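Side-chain contacts in UPF0255 protein frsA (PDB 4I4C), which probably hydrolyses carboxylic esters as a member of the FrsA family within the alpha/beta-hydrolase clan: residues L247-A250 with V251-L255; T32-S35 with L36-I40; Q148-V151 with L152-A156. All coordinates share one frame; numbering follows the deposited sequence.

Contact 1: L247-A250 with V251-L255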
loop_
_atom_site.group_PDB
_atom_site.type_symbol
_atom_site.label_atom_id
_atom_site.label_comp_id
_atom_site.label_asym_id
_atom_site.label_seq_id
_atom_site.Cartn_x
_atom_site.Cartn_y
_atom_site.Cartn_z
ATOM N N LEU A 247 -9.662 -11.019 5.438
ATOM C CA LEU A 247 -10.604 -10.186 4.707
ATOM C C LEU A 247 -10.607 -10.548 3.228
ATOM O O LEU A 247 -11.649 -10.536 2.573
ATOM C CB LEU A 247 -10.268 -8.698 4.910
ATOM C CG LEU A 247 -10.116 -8.159 6.338
ATOM C CD1 LEU A 247 -9.874 -6.630 6.333
ATOM C CD2 LEU A 247 -11.318 -8.488 7.196
ATOM N N HIS A 248 -9.436 -10.892 2.703
ATOM C CA HIS A 248 -9.336 -11.323 1.311
ATOM C C HIS A 248 -10.078 -12.631 1.025
ATOM O O HIS A 248 -10.639 -12.822 -0.067
ATOM C CB HIS A 248 -7.870 -11.430 0.906
ATOM C CG HIS A 248 -7.141 -10.126 0.984
ATOM N ND1 HIS A 248 -6.499 -9.704 2.126
ATOM C CD2 HIS A 248 -6.984 -9.140 0.072
ATOM C CE1 HIS A 248 -5.960 -8.516 1.907
ATOM N NE2 HIS A 248 -6.236 -8.154 0.668
ATOM N N GLN A 249 -10.084 -13.527 2.009
ATOM C CA GLN A 249 -10.766 -14.806 1.868
ATOM C C GLN A 249 -12.260 -14.558 1.769
ATOM O O GLN A 249 -12.960 -15.183 0.962
ATOM C CB GLN A 249 -10.458 -15.699 3.062
ATOM C CG GLN A 249 -11.203 -17.007 3.046
ATOM C CD GLN A 249 -10.363 -18.126 3.578
ATOM O OE1 GLN A 249 -9.746 -18.003 4.641
ATOM N NE2 GLN A 249 -10.306 -19.226 2.832
ATOM N N ALA A 250 -12.734 -13.624 2.585
ATOM C CA ALA A 250 -14.145 -13.253 2.600
ATOM C C ALA A 250 -14.512 -12.545 1.309
ATOM O O ALA A 250 -15.600 -12.750 0.776
ATOM C CB ALA A 250 -14.474 -12.371 3.816
ATOM N N VAL A 251 -13.614 -11.703 0.809
ATOM C CA VAL A 251 -13.857 -11.029 -0.461
ATOM C C VAL A 251 -13.852 -12.066 -1.591
ATOM O O VAL A 251 -14.659 -11.988 -2.521
ATOM C CB VAL A 251 -12.821 -9.915 -0.746
ATOM C CG1 VAL A 251 -12.974 -9.406 -2.162
ATOM C CG2 VAL A 251 -12.978 -8.748 0.238
ATOM N N LEU A 252 -12.955 -13.048 -1.501
ATOM C CA LEU A 252 -12.918 -14.138 -2.480
ATOM C C LEU A 252 -14.226 -14.931 -2.464
ATOM O O LEU A 252 -14.838 -15.167 -3.511
ATOM C CB LEU A 252 -11.720 -15.064 -2.231
ATOM C CG LEU A 252 -11.565 -16.337 -3.074
ATOM C CD1 LEU A 252 -11.410 -16.030 -4.556
ATOM C CD2 LEU A 252 -10.380 -17.162 -2.576
ATOM N N ASN A 253 -14.668 -15.317 -1.270
ATOM C CA ASN A 253 -15.910 -16.070 -1.137
ATOM C C ASN A 253 -17.134 -15.284 -1.580
ATOM O O ASN A 253 -18.162 -15.867 -1.919
ATOM C CB ASN A 253 -16.095 -16.562 0.300
ATOM C CG ASN A 253 -15.054 -17.585 0.699
ATOM O OD1 ASN A 253 -14.444 -18.235 -0.155
ATOM N ND2 ASN A 253 -14.843 -17.733 2.003
ATOM N N GLU A 254 -17.021 -13.958 -1.576
ATOM C CA GLU A 254 -18.113 -13.101 -2.017
ATOM C C GLU A 254 -18.235 -13.011 -3.555
ATOM O O GLU A 254 -19.314 -12.710 -4.083
ATOM C CB GLU A 254 -17.967 -11.701 -1.407
ATOM C CG GLU A 254 -19.124 -10.765 -1.725
ATOM C CD GLU A 254 -20.411 -11.189 -1.049
ATOM O OE1 GLU A 254 -20.332 -11.916 -0.037
ATOM O OE2 GLU A 254 -21.499 -10.794 -1.526
ATOM N N LEU A 255 -17.144 -13.278 -4.272
ATOM C CA LEU A 255 -17.159 -13.147 -5.736
ATOM C C LEU A 255 -18.192 -14.049 -6.431
ATOM O O LEU A 255 -18.594 -13.778 -7.568
ATOM C CB LEU A 255 -15.764 -13.377 -6.329
ATOM C CG LEU A 255 -14.680 -12.363 -5.938
ATOM C CD1 LEU A 255 -13.368 -12.685 -6.641
ATOM C CD2 LEU A 255 -15.114 -10.931 -6.235
#
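Helix 246-254 packs against the mixed beta-sheet of the alpha/beta-hydrolase fold, and Leu247-Ala250 meets Val251-Leu255 across its last turns. The i to i+4 ladder is regular at first. Val251 N bonds to Leu247 O and Asn253 N to Gln249 O, and between them Leu252 N comes within 2.7 Å of His248 O. The next rung is weak: Glu254 N reaches Ala250 O at 3.0 Å, with the N-H...O angle down to 130°.

Val251 presses its CG2 methyl onto Leu247 O at 3.2 Å, because that branch stands anti to its own carbonyl carbon (CG1 is anti to N, chi1 171°) and so lies beside the backbone N that bonds to the same oxygen. Leu252 meets the preceding turn with CB, which lies 3.3 Å from His248 O. Leu247, Ala250 and Val251 face the sheet, with Phe175 and Ile180 against the first two and Ile173 and Ile180 against Val251; Leu252 and His248 turn to helix 273-284, where Leu281 meets both.

The polar ends of three side chains bond to partners outside the two segments. His248 NE2 bonds to Ser199 OG within the fold, Gln249 NE2 to Glu285 OE2, and Asn253 OD1 to Lys288 NZ, a lysine that would probably polarise the amide. Gln249 and Asn253 run side by side and point the same way, their amide planes 34° apart, yet the two amides are not hydrogen-bonded to each other. The approach is of Gln249 CG to Asn253 ND2, 3.9 Å, and that same ND2, at 3.3 Å from Gln249 O, is too poorly angled to donate to it.

Contact 2: T32-S35 with L36-I40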
loop_
_atom_site.group_PDB
_atom_site.type_symbol
_atom_site.label_atom_id
_atom_site.label_comp_id
_atom_site.label_asym_id
_atom_site.label_seq_id
_atom_site.Cartn_x
_atom_site.Cartn_y
_atom_site.Cartn_z
ATOM N N THR A 32 12.949 4.380 27.610
ATOM C CA THR A 32 14.052 3.536 27.140
ATOM C C THR A 32 13.980 3.350 25.618
ATOM O O THR A 32 14.991 3.229 24.942
ATOM C CB THR A 32 14.092 2.168 27.841
ATOM O OG1 THR A 32 12.809 1.535 27.731
ATOM C CG2 THR A 32 14.459 2.345 29.313
ATOM N N SER A 33 12.771 3.354 25.077
ATOM C CA SER A 33 12.618 3.250 23.640
ATOM C C SER A 33 12.910 4.578 22.937
ATOM O O SER A 33 13.390 4.575 21.801
ATOM C CB SER A 33 11.232 2.705 23.281
ATOM O OG SER A 33 11.256 1.290 23.251
ATOM N N GLN A 34 12.647 5.710 23.603
ATOM C CA GLN A 34 13.018 6.999 23.033
ATOM C C GLN A 34 14.520 7.102 22.871
ATOM O O GLN A 34 15.016 7.674 21.891
ATOM C CB GLN A 34 12.524 8.175 23.879
ATOM C CG GLN A 34 12.853 9.541 23.252
ATOM C CD GLN A 34 12.352 9.670 21.805
ATOM O OE1 GLN A 34 11.150 9.558 21.542
ATOM N NE2 GLN A 34 13.278 9.904 20.863
ATOM N N SER A 35 15.246 6.555 23.841
ATOM C CA SER A 35 16.707 6.553 23.782
ATOM C C SER A 35 17.213 5.749 22.585
ATOM O O SER A 35 18.173 6.150 21.921
ATOM C CB SER A 35 17.312 6.034 25.084
ATOM O OG SER A 35 18.688 5.739 24.902
ATOM N N LEU A 36 16.567 4.621 22.306
ATOM C CA LEU A 36 16.884 3.834 21.105
ATOM C C LEU A 36 16.600 4.581 19.781
ATOM O O LEU A 36 17.397 4.517 18.836
ATOM C CB LEU A 36 16.173 2.478 21.142
ATOM C CG LEU A 36 16.375 1.568 19.933
ATOM C CD1 LEU A 36 17.847 1.471 19.570
ATOM C CD2 LEU A 36 15.802 0.195 20.220
ATOM N N LEU A 37 15.470 5.285 19.722
ATOM C CA LEU A 37 15.134 6.134 18.583
ATOM C C LEU A 37 16.201 7.201 18.322
ATOM O O LEU A 37 16.557 7.473 17.172
ATOM C CB LEU A 37 13.769 6.796 18.797
ATOM C CG LEU A 37 12.582 5.828 18.708
ATOM C CD1 LEU A 37 11.271 6.567 18.857
ATOM C CD2 LEU A 37 12.614 5.054 17.375
ATOM N N ASP A 38 16.712 7.803 19.392
ATOM C CA ASP A 38 17.773 8.796 19.255
ATOM C C ASP A 38 19.035 8.162 18.660
ATOM O O ASP A 38 19.647 8.733 17.760
ATOM C CB ASP A 38 18.060 9.487 20.594
ATOM C CG ASP A 38 16.843 10.193 21.157
ATOM O OD1 ASP A 38 16.009 10.689 20.363
ATOM O OD2 ASP A 38 16.718 10.244 22.400
ATOM N N GLU A 39 19.409 6.980 19.153
ATOM C CA GLU A 39 20.503 6.197 18.553
ATOM C C GLU A 39 20.333 6.005 17.035
ATOM O O GLU A 39 21.243 6.287 16.249
ATOM C CB GLU A 39 20.595 4.811 19.200
ATOM C CG GLU A 39 21.419 4.727 20.464
ATOM C CD GLU A 39 22.868 5.114 20.248
ATOM O OE1 GLU A 39 23.611 4.369 19.566
ATOM O OE2 GLU A 39 23.263 6.173 20.771
ATOM N N ILE A 40 19.159 5.513 16.643
ATOM C CA ILE A 40 18.821 5.275 15.246
ATOM C C ILE A 40 18.966 6.549 14.405
ATOM O O ILE A 40 19.644 6.541 13.365
ATOM C CB ILE A 40 17.373 4.724 15.132
ATOM C CG1 ILE A 40 17.276 3.335 15.779
ATOM C CG2 ILE A 40 16.903 4.705 13.669
ATOM C CD1 ILE A 40 15.834 2.889 16.051
#
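Gln34 and Asp38 form an i to i+4 side-chain pair on the more exposed side of helix 31-44, joined by a hydrogen bond from Gln34 NE2 to Asp38 OD1 of 2.9 Å. OD1 lies near the amide plane of Gln34, but the bond is bent, 140° at the hydrogen, and NE2 comes to OD1 from above the carboxylate plane, 45° out of it. The two side chains cross at about a right angle. Gln34 gets there by starting with CG anti to its backbone N (chi1 -177°) and then bending at chi2, which folds the amide over along the helix. Its other amide atom, OE1, sits 4.0 Å from the CD1 methyl of Leu37, a loose contact over the next turn.

Behind this pair the main chain sets the spacing. Asp38 N bonds to Gln34 O at 3.0 Å, so the two residues are tied twice, once through the backbone and once through the side chains. On either side of that rung, Leu37 N bonds to Ser33 O and Glu39 N to Ser35 O, while Leu36 N to Thr32 O is stretched to 3.4 Å and weak. Leu37 places CG 3.4 Å from Ser33 O.

Further out, the hydrophobic side of the helix rests on its neighbours. Leu36 and Leu37 pack against helix 331-337, Leu37 also against Lys314 and Leu317 of helix 314-323, and Ser33 OG bonds to Ile331 N.

Asp38 OD2 also lies 3.1 Å from Gln34 O, two acceptors that are not hydrogen-bonded. The N-H given to OD1 would probably stabilise negative charge there, while Gln34 O near OD2 would oppose it.

Contact 3: Q148-V151 with L152-A156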
loop_
_atom_site.group_PDB
_atom_site.type_symbol
_atom_site.label_atom_id
_atom_site.label_comp_id
_atom_site.label_asym_id
_atom_site.label_seq_id
_atom_site.Cartn_x
_atom_site.Cartn_y
_atom_site.Cartn_z
ATOM N N GLN A 148 -8.138 13.681 7.721
ATOM C CA GLN A 148 -8.759 14.576 6.758
ATOM C C GLN A 148 -8.271 14.381 5.314
ATOM O O GLN A 148 -9.067 14.392 4.381
ATOM C CB GLN A 148 -8.553 16.034 7.204
ATOM C CG GLN A 148 -9.800 16.655 7.768
ATOM C CD GLN A 148 -10.923 16.654 6.751
ATOM O OE1 GLN A 148 -10.818 17.281 5.696
ATOM N NE2 GLN A 148 -11.995 15.925 7.049
ATOM N N ALA A 149 -6.961 14.227 5.138
ATOM C CA ALA A 149 -6.378 13.926 3.828
ATOM C C ALA A 149 -6.965 12.645 3.215
ATOM O O ALA A 149 -7.241 12.584 2.019
ATOM C CB ALA A 149 -4.878 13.776 3.953
ATOM N N GLN A 150 -7.129 11.631 4.055
ATOM C CA GLN A 150 -7.671 10.334 3.653
ATOM C C GLN A 150 -9.154 10.454 3.264
ATOM O O GLN A 150 -9.659 9.708 2.423
ATOM C CB GLN A 150 -7.487 9.337 4.799
ATOM C CG GLN A 150 -7.677 7.880 4.419
ATOM C CD GLN A 150 -7.401 6.923 5.577
ATOM O OE1 GLN A 150 -8.129 5.953 5.772
ATOM N NE2 GLN A 150 -6.344 7.188 6.337
ATOM N N VAL A 151 -9.851 11.411 3.871
ATOM C CA VAL A 151 -11.240 11.666 3.500
ATOM C C VAL A 151 -11.276 12.250 2.090
ATOM O O VAL A 151 -12.089 11.853 1.261
ATOM C CB VAL A 151 -11.944 12.625 4.506
ATOM C CG1 VAL A 151 -13.232 13.188 3.912
ATOM C CG2 VAL A 151 -12.216 11.912 5.829
ATOM N N LEU A 152 -10.366 13.174 1.816
ATOM C CA LEU A 152 -10.313 13.848 0.521
ATOM C C LEU A 152 -9.856 12.889 -0.557
ATOM O O LEU A 152 -10.331 12.940 -1.700
ATOM C CB LEU A 152 -9.363 15.055 0.581
ATOM C CG LEU A 152 -9.894 16.248 1.386
ATOM C CD1 LEU A 152 -8.834 17.335 1.485
ATOM C CD2 LEU A 152 -11.166 16.793 0.763
ATOM N N ALA A 153 -8.911 12.027 -0.185
ATOM C CA ALA A 153 -8.419 11.011 -1.087
ATOM C C ALA A 153 -9.600 10.176 -1.543
ATOM O O ALA A 153 -9.791 9.976 -2.735
ATOM C CB ALA A 153 -7.378 10.131 -0.392
ATOM N N ASN A 154 -10.397 9.706 -0.583
ATOM C CA ASN A 154 -11.561 8.869 -0.893
ATOM C C ASN A 154 -12.650 9.596 -1.688
ATOM O O ASN A 154 -13.180 9.051 -2.650
ATOM C CB ASN A 154 -12.145 8.241 0.381
ATOM C CG ASN A 154 -11.316 7.065 0.893
ATOM O OD1 ASN A 154 -10.917 6.194 0.121
ATOM N ND2 ASN A 154 -11.065 7.032 2.204
ATOM N N SER A 155 -12.993 10.824 -1.308
ATOM C CA SER A 155 -14.019 11.532 -2.076
ATOM C C SER A 155 -13.520 11.843 -3.504
ATOM O O SER A 155 -14.267 11.752 -4.466
ATOM C CB SER A 155 -14.537 12.789 -1.342
ATOM O OG SER A 155 -13.522 13.753 -1.156
ATOM N N ALA A 156 -12.238 12.147 -3.655
ATOM C CA ALA A 156 -11.722 12.420 -4.979
ATOM C C ALA A 156 -11.722 11.175 -5.876
ATOM O O ALA A 156 -11.969 11.272 -7.082
ATOM C CB ALA A 156 -10.329 13.069 -4.906
HETATM O O HOH W 1 -9.986 4.813 3.889
#
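Water-mediated pairing joins Gln150 and Asn154, one turn apart on helix 144-163. One water donates to Gln150 OE1 at 2.9 Å and accepts from Asn154 ND2 at 3.0 Å, bridging two side chains that run side by side with amide planes 74° apart. Gln150 reaches it with an extended chain, chi2 177°. Asn154 ND2 also lies close to Gln150 O, but at a poor angle for a bond.

The backbone bonds are i to i+4: Leu152 N to Gln148 O, Ala153 N to Ala149 O and Ser155 N to Val151 O, the last at 2.9 Å. Asn154 N to Gln150 O differs in direction, its donor standing 40° above the carbonyl plane.

Aliphatic carbons also rest on carbonyl oxygens of the preceding turn. Leu152 CG is 3.6 Å from Gln148 O, and Ala153 CB is 3.4 Å from Ala149 O.

Around the helix, Ala149, Leu152, Ala153 and Ala156 lie toward helix 121-136, touching Ala135, Tyr132 and Ser129, whose OG bonds to Ala153 O. Loop residues also touch it: Phe14 against Gln148 and Leu152, Leu205 against Gln150, and Tyr234 against Asn154.

How the contacts relate
Each contact lies within a single helix, and none touches another. Nearest atoms are about 28 Å apart between contact 1 and contact 2, and about 13 Å apart between contact 1 and contact 3. Contacts 1 and 2 lie on opposite sides of the chain's centre. Contact 1, on a helix beside the central sheet, has the most buried residues of the three; contact 2 is more surface-like. Contacts 1 and 3 share a Gln/Asn pair side by side: in contact 3, on the helix against helix 121-136, water bridges it, whereas in contact 1 the amides bond to Glu285 and Lys288. Gln34-Asp38 of contact 2 stands apart as the directly bonded pair.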